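Local coordinates for protein glycosyl hydrolase, family 38 (PDB 5KBP) that probably acts as an alpha-mannosidase, a family 38 glycoside hydrolase that removes alpha-linked mannose from carbohydrate substrates, at residues T663-Q668 with T749-V754; R642-T647 with H672-L677; L306-T311 with G772-K777; E563-I568 with Y572-P577. All blocks are in the same frame, centred on the assembly; numbering follows the deposited sequence.

Contact 1 of 4, residues T663-Q668 with T749-V754; sequences TTINNQ and TLIRCV
Ile665 and Ile751 meet in the largely apolar interior of a beta sandwich, where two antiparallel sheets lie face to face. Strand 663-667 belongs to one sheet and strand 749-753 to the other. Their axes come no closer than 10.0 Å, so side chains rather than backbones make the contact. The two strands run nearly parallel, 14° apart. Ile665 CD1 touches Ile751 CG2 at 4.2 Å, and the two side chains cross at a slant. Ile751 carries CG1 anti to its backbone N (chi1 -172°), and its extended chain runs on past this methyl to Asn667. The Asn667 side chain also points into the gap, and it lies against both Ile751 and Cys753. All four touching residues are buried. Phe776, on the strand next to 663-667, packs on both isoleucines and thickens this layer. On the other strand Leu750 and Ile751 both lie opposite Leu674 of the neighbouring strand, which makes a classic beta bulge. Arg752 points the other way and forms a salt bridge with Asp567. Face-to-face packing of two large antiparallel sheets at a shallow angle is typical of the galactose mutarotase-like sandwich, the clan to which this C-terminal domain belongs.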
# COMPACT_ATOMS: atom_id res chain seq x y z
N THR A 663 18.02 -4.30 -20.98
CA THR A 663 17.50 -5.64 -21.25
C THR A 663 16.08 -5.75 -20.71
O THR A 663 15.83 -5.42 -19.55
CB THR A 663 18.39 -6.71 -20.62
OG1 THR A 663 19.71 -6.63 -21.18
CG2 THR A 663 17.82 -8.09 -20.87
N THR A 664 15.16 -6.22 -21.55
CA THR A 664 13.77 -6.40 -21.18
C THR A 664 13.34 -7.84 -21.41
O THR A 664 13.66 -8.43 -22.45
CB THR A 664 12.85 -5.46 -21.97
OG1 THR A 664 13.01 -5.70 -23.38
CG2 THR A 664 13.18 -4.01 -21.68
N ILE A 665 12.62 -8.41 -20.44
CA ILE A 665 12.11 -9.77 -20.53
C ILE A 665 10.68 -9.79 -20.03
O ILE A 665 10.24 -8.91 -19.28
CB ILE A 665 12.96 -10.78 -19.72
CG1 ILE A 665 12.88 -10.47 -18.23
CG2 ILE A 665 14.41 -10.78 -20.19
CD1 ILE A 665 13.52 -11.52 -17.34
N ASN A 666 9.94 -10.82 -20.44
CA ASN A 666 8.62 -11.13 -19.90
C ASN A 666 8.76 -12.45 -19.15
O ASN A 666 8.49 -13.53 -19.68
CB ASN A 666 7.57 -11.21 -21.01
CG ASN A 666 6.19 -11.51 -20.47
OD1 ASN A 666 5.89 -11.25 -19.30
ND2 ASN A 666 5.33 -12.07 -21.32
N ASN A 667 9.19 -12.35 -17.90
CA ASN A 667 9.56 -13.52 -17.11
C ASN A 667 8.31 -14.34 -16.79
O ASN A 667 7.53 -13.99 -15.90
CB ASN A 667 10.28 -13.10 -15.83
CG ASN A 667 10.78 -14.27 -15.03
OD1 ASN A 667 10.55 -14.36 -13.82
ND2 ASN A 667 11.47 -15.19 -15.70
N GLN A 668 8.13 -15.44 -17.52
CA GLN A 668 7.10 -16.43 -17.21
C GLN A 668 7.73 -17.74 -16.76
O GLN A 668 7.14 -18.81 -16.90
CB GLN A 668 6.19 -16.65 -18.42
CG GLN A 668 5.42 -15.41 -18.84
CD GLN A 668 4.51 -14.89 -17.74
OE1 GLN A 668 3.95 -15.66 -16.96
NE2 GLN A 668 4.38 -13.57 -17.66
N THR A 749 23.85 -10.45 -11.70
CA THR A 749 22.57 -11.14 -11.62
C THR A 749 21.45 -10.17 -11.96
O THR A 749 21.31 -9.12 -11.34
CB THR A 749 22.36 -11.73 -10.23
OG1 THR A 749 23.41 -12.66 -9.94
CG2 THR A 749 21.01 -12.44 -10.15
N LEU A 750 20.64 -10.54 -12.96
CA LEU A 750 19.52 -9.70 -13.37
C LEU A 750 18.26 -9.98 -12.56
O LEU A 750 17.61 -9.05 -12.07
CB LEU A 750 19.25 -9.89 -14.86
CG LEU A 750 20.40 -9.58 -15.81
CD1 LEU A 750 19.98 -9.81 -17.26
CD2 LEU A 750 20.89 -8.15 -15.61
N ILE A 751 17.91 -11.25 -12.40
CA ILE A 751 16.68 -11.63 -11.73
C ILE A 751 16.85 -13.04 -11.18
O ILE A 751 17.46 -13.90 -11.82
CB ILE A 751 15.47 -11.51 -12.69
CG1 ILE A 751 14.14 -11.71 -11.95
CG2 ILE A 751 15.59 -12.49 -13.85
CD1 ILE A 751 12.93 -11.46 -12.81
N ARG A 752 16.32 -13.27 -9.98
CA ARG A 752 16.38 -14.58 -9.34
C ARG A 752 15.00 -14.91 -8.78
O ARG A 752 14.44 -14.11 -8.03
CB ARG A 752 17.44 -14.62 -8.24
CG ARG A 752 17.71 -16.01 -7.69
CD ARG A 752 18.88 -16.01 -6.72
NE ARG A 752 18.55 -15.36 -5.45
CZ ARG A 752 18.03 -16.00 -4.40
NH1 ARG A 752 17.76 -15.33 -3.29
NH2 ARG A 752 17.79 -17.30 -4.47
N CYS A 753 14.47 -16.07 -9.15
CA CYS A 753 13.09 -16.43 -8.88
C CYS A 753 13.04 -17.68 -8.01
O CYS A 753 13.58 -18.72 -8.39
CB CYS A 753 12.33 -16.65 -10.19
SG CYS A 753 12.64 -15.37 -11.44
N VAL A 754 12.38 -17.57 -6.85
CA VAL A 754 12.21 -18.69 -5.93
C VAL A 754 10.76 -18.72 -5.48
O VAL A 754 9.97 -17.81 -5.77
CB VAL A 754 13.16 -18.59 -4.72
CG1 VAL A 754 14.59 -18.87 -5.15
CG2 VAL A 754 13.04 -17.23 -4.07

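Contact 2 of 4, residues R642-T647 with H672-L677; sequences RPFEIT and HRLRVL
Phe644 and Leu674 are brought together by matching first torsions. Each holds CG anti to its backbone N, with chi1 180° in Phe644 and 178° in Leu674, and both side chains reach into the space between two sheets. The second torsion of Leu674 (69°) then splits its methyls: CD2 meets Phe644, while CD1 turns to Ile646. The two side chains of Phe644 and Leu674 approach from opposite directions. CD2 of Leu674 arrives at the edge of the Phe644 ring, near the ring plane, and sits 4.0 Å from CE2 of Phe644. The distance from Leu674 CD2 to Phe644 CZ is also 4.0 Å, so the methyl lies opposite the CE2-CZ bond. The other methyl, Leu674 CD1, lies 4.4 Å from CD1 of Ile646, a looser touch. Leu674 thus has one branch for each of two residues on strand 641-653. The backbones stay well apart, with 10.6 Å between CA of Ile646 and CA of Leu674. All three residues are buried. Strands 641-653 and 672-679 lie in different sheets of the C-terminal domain, so the contact joins the two layers of its sandwich. On the far side of strand 672-679, Arg675 forms salt bridges with Glu563 and Glu739, and Arg673 makes a cation-pi contact with Phe574. The chemistry across the contact itself is purely apolar: it implies cohesion by van der Waals packing and exclusion of water, while the arginines of this strand are turned to its other face, where Arg675 has acid partners.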
# COMPACT_ATOMS: atom_id res chain seq x y z
N ARG A 642 9.90 -23.90 -22.37
CA ARG A 642 9.05 -22.78 -22.75
C ARG A 642 9.93 -21.68 -23.33
O ARG A 642 11.03 -21.43 -22.81
CB ARG A 642 8.26 -22.24 -21.54
CG ARG A 642 7.17 -21.24 -21.87
CD ARG A 642 6.76 -20.45 -20.64
NE ARG A 642 5.70 -19.49 -20.92
CZ ARG A 642 4.45 -19.61 -20.50
NH1 ARG A 642 4.09 -20.65 -19.76
NH2 ARG A 642 3.55 -18.68 -20.81
N PRO A 643 9.48 -21.02 -24.40
CA PRO A 643 10.29 -19.94 -24.98
C PRO A 643 10.51 -18.80 -24.01
O PRO A 643 9.65 -18.48 -23.18
CB PRO A 643 9.47 -19.49 -26.19
CG PRO A 643 8.63 -20.68 -26.54
CD PRO A 643 8.30 -21.33 -25.22
N PHE A 644 11.68 -18.17 -24.11
CA PHE A 644 12.06 -17.06 -23.24
C PHE A 644 12.90 -16.10 -24.07
O PHE A 644 14.07 -16.38 -24.35
CB PHE A 644 12.83 -17.57 -22.02
CG PHE A 644 13.26 -16.48 -21.07
CD1 PHE A 644 12.40 -16.02 -20.09
CD2 PHE A 644 14.53 -15.93 -21.16
CE1 PHE A 644 12.79 -15.02 -19.22
CE2 PHE A 644 14.93 -14.94 -20.29
CZ PHE A 644 14.06 -14.48 -19.32
N GLU A 645 12.30 -14.98 -24.47
CA GLU A 645 12.95 -14.03 -25.35
C GLU A 645 13.66 -12.94 -24.55
O GLU A 645 13.14 -12.46 -23.54
CB GLU A 645 11.93 -13.40 -26.31
CG GLU A 645 12.54 -12.53 -27.40
CD GLU A 645 11.55 -12.16 -28.47
OE1 GLU A 645 10.41 -12.67 -28.43
OE2 GLU A 645 11.90 -11.36 -29.36
N ILE A 646 14.85 -12.56 -25.01
CA ILE A 646 15.67 -11.54 -24.37
C ILE A 646 15.93 -10.44 -25.39
O ILE A 646 16.45 -10.71 -26.48
CB ILE A 646 16.99 -12.11 -23.84
CG1 ILE A 646 16.73 -13.32 -22.94
CG2 ILE A 646 17.76 -11.05 -23.08
CD1 ILE A 646 17.99 -13.97 -22.41
N THR A 647 15.57 -9.20 -25.04
CA THR A 647 15.74 -8.05 -25.92
C THR A 647 16.60 -7.01 -25.20
O THR A 647 16.20 -6.51 -24.14
CB THR A 647 14.40 -7.45 -26.32
OG1 THR A 647 13.59 -8.45 -26.96
CG2 THR A 647 14.60 -6.28 -27.29
N HIS A 672 14.49 -20.06 -11.13
CA HIS A 672 15.67 -19.88 -11.96
C HIS A 672 16.31 -18.53 -11.64
O HIS A 672 15.75 -17.69 -10.94
CB HIS A 672 15.33 -19.96 -13.45
CG HIS A 672 14.58 -18.76 -13.96
ND1 HIS A 672 15.01 -18.04 -15.06
CD2 HIS A 672 13.45 -18.16 -13.53
CE1 HIS A 672 14.16 -17.04 -15.27
NE2 HIS A 672 13.21 -17.10 -14.36
N ARG A 673 17.52 -18.35 -12.17
CA ARG A 673 18.27 -17.11 -12.02
C ARG A 673 18.91 -16.76 -13.36
O ARG A 673 19.58 -17.60 -13.96
CB ARG A 673 19.35 -17.24 -10.94
CG ARG A 673 20.21 -15.99 -10.76
CD ARG A 673 21.50 -16.30 -10.02
NE ARG A 673 22.31 -17.27 -10.75
CZ ARG A 673 23.48 -17.74 -10.32
NH1 ARG A 673 24.15 -18.62 -11.06
NH2 ARG A 673 23.98 -17.33 -9.16
N LEU A 674 18.70 -15.53 -13.81
CA LEU A 674 19.25 -15.04 -15.07
C LEU A 674 20.32 -13.99 -14.79
O LEU A 674 20.08 -13.04 -14.03
CB LEU A 674 18.15 -14.45 -15.95
CG LEU A 674 18.61 -13.87 -17.29
CD1 LEU A 674 19.07 -14.97 -18.23
CD2 LEU A 674 17.51 -13.03 -17.92
N ARG A 675 21.48 -14.16 -15.40
CA ARG A 675 22.60 -13.24 -15.23
C ARG A 675 23.13 -12.82 -16.60
O ARG A 675 22.84 -13.45 -17.62
CB ARG A 675 23.73 -13.86 -14.40
CG ARG A 675 23.27 -14.77 -13.28
CD ARG A 675 24.28 -15.88 -13.04
NE ARG A 675 25.40 -15.45 -12.20
CZ ARG A 675 26.53 -16.13 -12.07
NH1 ARG A 675 26.70 -17.27 -12.74
NH2 ARG A 675 27.50 -15.68 -11.28
N VAL A 676 23.92 -11.75 -16.60
CA VAL A 676 24.63 -11.28 -17.78
C VAL A 676 26.13 -11.34 -17.48
O VAL A 676 26.56 -10.99 -16.38
CB VAL A 676 24.19 -9.86 -18.19
CG1 VAL A 676 24.36 -8.88 -17.03
CG2 VAL A 676 24.95 -9.39 -19.42
N LEU A 677 26.90 -11.80 -18.46
CA LEU A 677 28.32 -12.09 -18.26
C LEU A 677 29.18 -11.07 -19.00
O LEU A 677 28.83 -10.62 -20.10
CB LEU A 677 28.65 -13.50 -18.75
CG LEU A 677 28.55 -14.66 -17.75
CD1 LEU A 677 27.22 -14.65 -17.00
CD2 LEU A 677 28.75 -15.99 -18.47

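Contact 3 of 4, residues L306-T311 with G772-K777; sequences LKQWNT and GEYTFK
Gln308 reaches from a helix to the backbone of strand 772-777, and its amide makes the close part of the contact. NE2 of Gln308 lies 2.9 Å from the carbonyl O of Thr775, but the N-H...O angle is only 126°, so the hydrogen bond is weak. The same NE2 is 3.5 Å from CD1 of Phe776. It meets that ring obliquely, with the amide and ring planes 41° apart. The other end of the amide turns to Tyr774: OE1 of Gln308 comes to the ring edge, near its plane, at 4.2 Å from CD2 of Tyr774. An extended chain beyond CG gives Gln308 the length to span the gap. Helix and strand axes remain 10.6 Å apart and cross at 54°. Helix 304-332 lies in the alpha-mannosidase middle domain, and the strand belongs to the nine-stranded sheet of the C-terminal sandwich. The contact links the two. The aromatic residues deepen it. Tyr774 also packs on Val304 and Tyr305, and Phe776 packs on Val304 of the helix and on Ile665 of the sandwich. The rest of the contact is loose. The Thr775 side chain makes no close contact with the helical segment, although its carbonyl is the acceptor. Lys777 is exposed, and its long chain leads away from the helix. Gln308 is itself only partly buried. Lys307, next to it on the helix, is buried instead, and its NZ is bonded to the carbonyl oxygens of Thr299, Ala302 and Ile356.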
# COMPACT_ATOMS: atom_id res chain seq x y z
N LEU A 306 12.08 -4.76 -6.09
CA LEU A 306 12.25 -3.97 -4.88
C LEU A 306 13.54 -3.16 -4.94
O LEU A 306 13.55 -1.97 -4.61
CB LEU A 306 12.25 -4.88 -3.65
CG LEU A 306 10.98 -5.66 -3.32
CD1 LEU A 306 11.25 -6.62 -2.17
CD2 LEU A 306 9.84 -4.72 -2.98
N LYS A 307 14.63 -3.79 -5.37
CA LYS A 307 15.91 -3.09 -5.45
C LYS A 307 15.89 -2.01 -6.52
O LYS A 307 16.50 -0.96 -6.36
CB LYS A 307 17.04 -4.09 -5.72
CG LYS A 307 17.57 -4.82 -4.49
CD LYS A 307 16.61 -5.89 -4.00
CE LYS A 307 17.25 -6.73 -2.91
NZ LYS A 307 16.31 -7.75 -2.38
N GLN A 308 15.18 -2.27 -7.63
CA GLN A 308 15.07 -1.26 -8.68
C GLN A 308 14.29 -0.05 -8.20
O GLN A 308 14.70 1.10 -8.44
CB GLN A 308 14.42 -1.87 -9.92
CG GLN A 308 15.29 -2.89 -10.63
CD GLN A 308 14.63 -3.48 -11.86
OE1 GLN A 308 13.42 -3.72 -11.87
NE2 GLN A 308 15.41 -3.70 -12.91
N TRP A 309 13.16 -0.27 -7.52
CA TRP A 309 12.39 0.84 -6.99
C TRP A 309 13.16 1.59 -5.92
O TRP A 309 13.09 2.82 -5.84
CB TRP A 309 11.06 0.33 -6.43
CG TRP A 309 9.95 0.35 -7.44
CD1 TRP A 309 9.61 -0.65 -8.30
CD2 TRP A 309 9.04 1.43 -7.69
NE1 TRP A 309 8.55 -0.26 -9.08
CE2 TRP A 309 8.18 1.01 -8.72
CE3 TRP A 309 8.88 2.70 -7.14
CZ2 TRP A 309 7.16 1.82 -9.21
CZ3 TRP A 309 7.87 3.51 -7.63
CH2 TRP A 309 7.02 3.07 -8.66
N ASN A 310 13.91 0.87 -5.08
CA ASN A 310 14.69 1.53 -4.04
C ASN A 310 15.75 2.44 -4.64
O ASN A 310 15.93 3.58 -4.20
CB ASN A 310 15.33 0.48 -3.12
CG ASN A 310 15.90 1.10 -1.86
OD1 ASN A 310 15.42 2.12 -1.38
ND2 ASN A 310 16.95 0.48 -1.33
N THR A 311 16.46 1.95 -5.67
CA THR A 311 17.42 2.79 -6.37
C THR A 311 16.74 4.01 -6.97
O THR A 311 17.27 5.13 -6.89
CB THR A 311 18.13 1.98 -7.46
OG1 THR A 311 18.92 0.95 -6.86
CG2 THR A 311 19.02 2.87 -8.30
N GLY A 772 6.43 -11.49 -14.83
CA GLY A 772 5.93 -10.32 -15.52
C GLY A 772 7.02 -9.60 -16.28
O GLY A 772 8.11 -10.15 -16.51
N GLU A 773 6.72 -8.36 -16.66
CA GLU A 773 7.63 -7.55 -17.44
C GLU A 773 8.71 -6.93 -16.55
O GLU A 773 8.42 -6.44 -15.45
CB GLU A 773 6.86 -6.44 -18.17
CG GLU A 773 5.80 -6.93 -19.14
CD GLU A 773 6.31 -7.04 -20.56
OE1 GLU A 773 5.72 -7.81 -21.35
OE2 GLU A 773 7.31 -6.37 -20.89
N TYR A 774 9.94 -6.93 -17.04
CA TYR A 774 11.07 -6.37 -16.31
C TYR A 774 12.02 -5.69 -17.28
O TYR A 774 12.20 -6.14 -18.42
CB TYR A 774 11.82 -7.44 -15.50
CG TYR A 774 11.10 -7.86 -14.25
CD1 TYR A 774 10.16 -8.89 -14.27
CD2 TYR A 774 11.35 -7.24 -13.03
CE1 TYR A 774 9.50 -9.28 -13.12
CE2 TYR A 774 10.70 -7.62 -11.88
CZ TYR A 774 9.77 -8.64 -11.93
OH TYR A 774 9.11 -9.02 -10.78
N THR A 775 12.64 -4.61 -16.82
CA THR A 775 13.63 -3.86 -17.59
C THR A 775 14.84 -3.63 -16.70
O THR A 775 14.73 -2.99 -15.65
CB THR A 775 13.07 -2.53 -18.09
OG1 THR A 775 11.94 -2.78 -18.94
CG2 THR A 775 14.13 -1.77 -18.86
N PHE A 776 16.00 -4.13 -17.13
CA PHE A 776 17.24 -4.01 -16.38
C PHE A 776 18.16 -3.02 -17.09
O PHE A 776 18.48 -3.20 -18.26
CB PHE A 776 17.93 -5.37 -16.25
CG PHE A 776 17.00 -6.48 -15.83
CD1 PHE A 776 16.60 -6.59 -14.51
CD2 PHE A 776 16.53 -7.39 -16.75
CE1 PHE A 776 15.74 -7.61 -14.12
CE2 PHE A 776 15.67 -8.41 -16.37
CZ PHE A 776 15.28 -8.51 -15.05
N LYS A 777 18.57 -1.98 -16.36
CA LYS A 777 19.44 -0.94 -16.89
C LYS A 777 20.83 -1.12 -16.32
O LYS A 777 21.01 -1.12 -15.09
CB LYS A 777 18.89 0.45 -16.57
CG LYS A 777 17.57 0.77 -17.24
CD LYS A 777 17.12 2.19 -16.92
CE LYS A 777 15.80 2.51 -17.60
NZ LYS A 777 15.34 3.90 -17.30

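Contact 4 of 4, residues E563-I568 with Y572-P577; sequences EDTGDI and YIFFKP
Two bonds hold the backbone of Phe575. Its N donates to OD1 of Asp567 at 2.9 Å, almost straight at 173°, from above the carboxylate plane. Its O accepts from Ile568 N, also at 2.9 Å. Asp567 has CG anti to the backbone N (chi1 -179°), which carries the carboxylate across to Phe575 N. OD1 of Asp567 accepts a further bond from Gly569 N. OD2 forms a salt bridge with Arg752, which ties the loop to strand 745-753. CG of Asp567 lies 3.3 Å from CD1 of Phe574, with carboxylate and ring planes 50° apart. OG1 of Thr565 meets the edge of that ring, 3.6 Å from CZ of Phe574. Further out, CA of Lys576 makes a CA-H...O contact with O of Gly566, and CD of Pro577 packs 3.5 Å from C of Gly566. Ile568 completes the packing: its CG1 lies in plane at the edge of the Phe575 ring, 3.8 Å from CD2 of Phe575, and its CD1 touches Pro577. Phe574 also makes a cation-pi contact with Arg673. Such a buried carboxylate, gripped by backbone N-H groups and an arginine, is probably kept ionised and helps set the course of the loop that follows strand 555-566.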
# COMPACT_ATOMS: atom_id res chain seq x y z
N GLU A 563 23.09 -15.96 -19.16
CA GLU A 563 23.19 -17.30 -18.60
C GLU A 563 22.04 -17.52 -17.63
O GLU A 563 21.84 -16.72 -16.71
CB GLU A 563 24.53 -17.49 -17.89
CG GLU A 563 24.69 -18.83 -17.20
CD GLU A 563 25.74 -18.80 -16.11
OE1 GLU A 563 25.43 -18.34 -14.99
OE2 GLU A 563 26.89 -19.23 -16.37
N ASP A 564 21.30 -18.60 -17.84
CA ASP A 564 20.18 -18.96 -16.97
C ASP A 564 20.43 -20.34 -16.39
O ASP A 564 20.75 -21.29 -17.12
CB ASP A 564 18.85 -18.94 -17.73
CG ASP A 564 17.67 -19.25 -16.83
OD1 ASP A 564 17.15 -18.32 -16.19
OD2 ASP A 564 17.27 -20.43 -16.77
N THR A 565 20.28 -20.46 -15.07
CA THR A 565 20.38 -21.72 -14.37
C THR A 565 19.18 -21.88 -13.44
O THR A 565 18.47 -20.91 -13.15
CB THR A 565 21.68 -21.83 -13.55
OG1 THR A 565 21.62 -20.93 -12.43
CG2 THR A 565 22.89 -21.49 -14.40
N GLY A 566 18.97 -23.10 -12.98
CA GLY A 566 17.93 -23.35 -12.01
C GLY A 566 18.29 -22.83 -10.64
O GLY A 566 19.46 -22.59 -10.32
N ASP A 567 17.27 -22.65 -9.81
CA ASP A 567 17.48 -22.21 -8.43
C ASP A 567 16.39 -22.84 -7.57
O ASP A 567 15.21 -22.48 -7.70
CB ASP A 567 17.46 -20.69 -8.33
CG ASP A 567 17.69 -20.20 -6.91
OD1 ASP A 567 18.16 -20.99 -6.07
OD2 ASP A 567 17.42 -19.01 -6.64
N ILE A 568 16.78 -23.76 -6.70
CA ILE A 568 15.84 -24.44 -5.82
C ILE A 568 16.13 -24.04 -4.38
O ILE A 568 15.97 -24.84 -3.45
CB ILE A 568 15.89 -25.96 -6.00
CG1 ILE A 568 17.32 -26.48 -5.81
CG2 ILE A 568 15.36 -26.35 -7.38
CD1 ILE A 568 17.43 -27.98 -5.91
N TYR A 572 16.57 -16.19 0.62
CA TYR A 572 17.85 -15.90 1.24
C TYR A 572 19.03 -16.41 0.43
O TYR A 572 20.05 -15.72 0.32
CB TYR A 572 17.91 -16.51 2.64
CG TYR A 572 17.06 -15.83 3.69
CD1 TYR A 572 17.55 -14.77 4.43
CD2 TYR A 572 15.77 -16.28 3.95
CE1 TYR A 572 16.78 -14.15 5.39
CE2 TYR A 572 14.99 -15.67 4.92
CZ TYR A 572 15.50 -14.60 5.64
OH TYR A 572 14.72 -13.99 6.60
N ILE A 573 18.92 -17.62 -0.13
CA ILE A 573 20.07 -18.36 -0.63
C ILE A 573 19.76 -18.90 -2.02
O ILE A 573 18.67 -19.41 -2.28
CB ILE A 573 20.45 -19.51 0.33
CG1 ILE A 573 20.75 -18.96 1.73
CG2 ILE A 573 21.65 -20.28 -0.21
CD1 ILE A 573 21.10 -20.01 2.74
N PHE A 574 20.74 -18.78 -2.92
CA PHE A 574 20.69 -19.41 -4.23
C PHE A 574 21.33 -20.79 -4.16
O PHE A 574 22.36 -20.97 -3.50
CB PHE A 574 21.40 -18.55 -5.27
CG PHE A 574 21.71 -19.27 -6.56
CD1 PHE A 574 20.76 -19.35 -7.56
CD2 PHE A 574 22.95 -19.85 -6.78
CE1 PHE A 574 21.03 -20.01 -8.75
CE2 PHE A 574 23.23 -20.51 -7.97
CZ PHE A 574 22.27 -20.59 -8.95
N PHE A 575 20.72 -21.76 -4.84
CA PHE A 575 21.28 -23.10 -4.90
C PHE A 575 20.88 -23.73 -6.23
O PHE A 575 19.69 -23.97 -6.47
CB PHE A 575 20.81 -23.96 -3.73
CG PHE A 575 21.42 -25.34 -3.71
CD1 PHE A 575 22.71 -25.53 -3.23
CD2 PHE A 575 20.72 -26.43 -4.19
CE1 PHE A 575 23.27 -26.79 -3.21
CE2 PHE A 575 21.28 -27.70 -4.18
CZ PHE A 575 22.56 -27.88 -3.69
N LYS A 576 21.86 -23.99 -7.08
CA LYS A 576 21.61 -24.62 -8.37
C LYS A 576 21.34 -26.11 -8.18
O LYS A 576 22.07 -26.76 -7.42
CB LYS A 576 22.80 -24.41 -9.31
CG LYS A 576 22.62 -25.01 -10.69
CD LYS A 576 23.91 -24.92 -11.49
CE LYS A 576 25.03 -25.70 -10.82
NZ LYS A 576 26.30 -25.64 -11.59
N PRO A 577 20.32 -26.67 -8.82
CA PRO A 577 20.12 -28.12 -8.76
C PRO A 577 21.35 -28.86 -9.25
O PRO A 577 22.09 -28.39 -10.11
CB PRO A 577 18.91 -28.35 -9.68
CG PRO A 577 18.73 -27.07 -10.45
CD PRO A 577 19.24 -25.99 -9.57

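How the contacts relate
Contacts 1 and 2 are both core: each joins the two sheets of the C-terminal sandwich, and their segments are neighbours within both sheets. Ile665 CD1 of contact 1 rests 3.6 Å from Phe644 CZ of contact 2, so the two contacts share one packed layer. Contact 4 is also buried, but it lies where strand 555-566, of the sheet that holds 672-677 and 749-754, runs out into a loop, and it depends on polar bonds. Arg752 and Arg673 tie it to those strands. Contact 3 is the least buried. Its strand pairs with 663-668 of contact 1. Of the four, it is the contact whose own segments come from two domains, and its one hydrogen bond comes from a glutamine. It does not touch contacts 2 or 4.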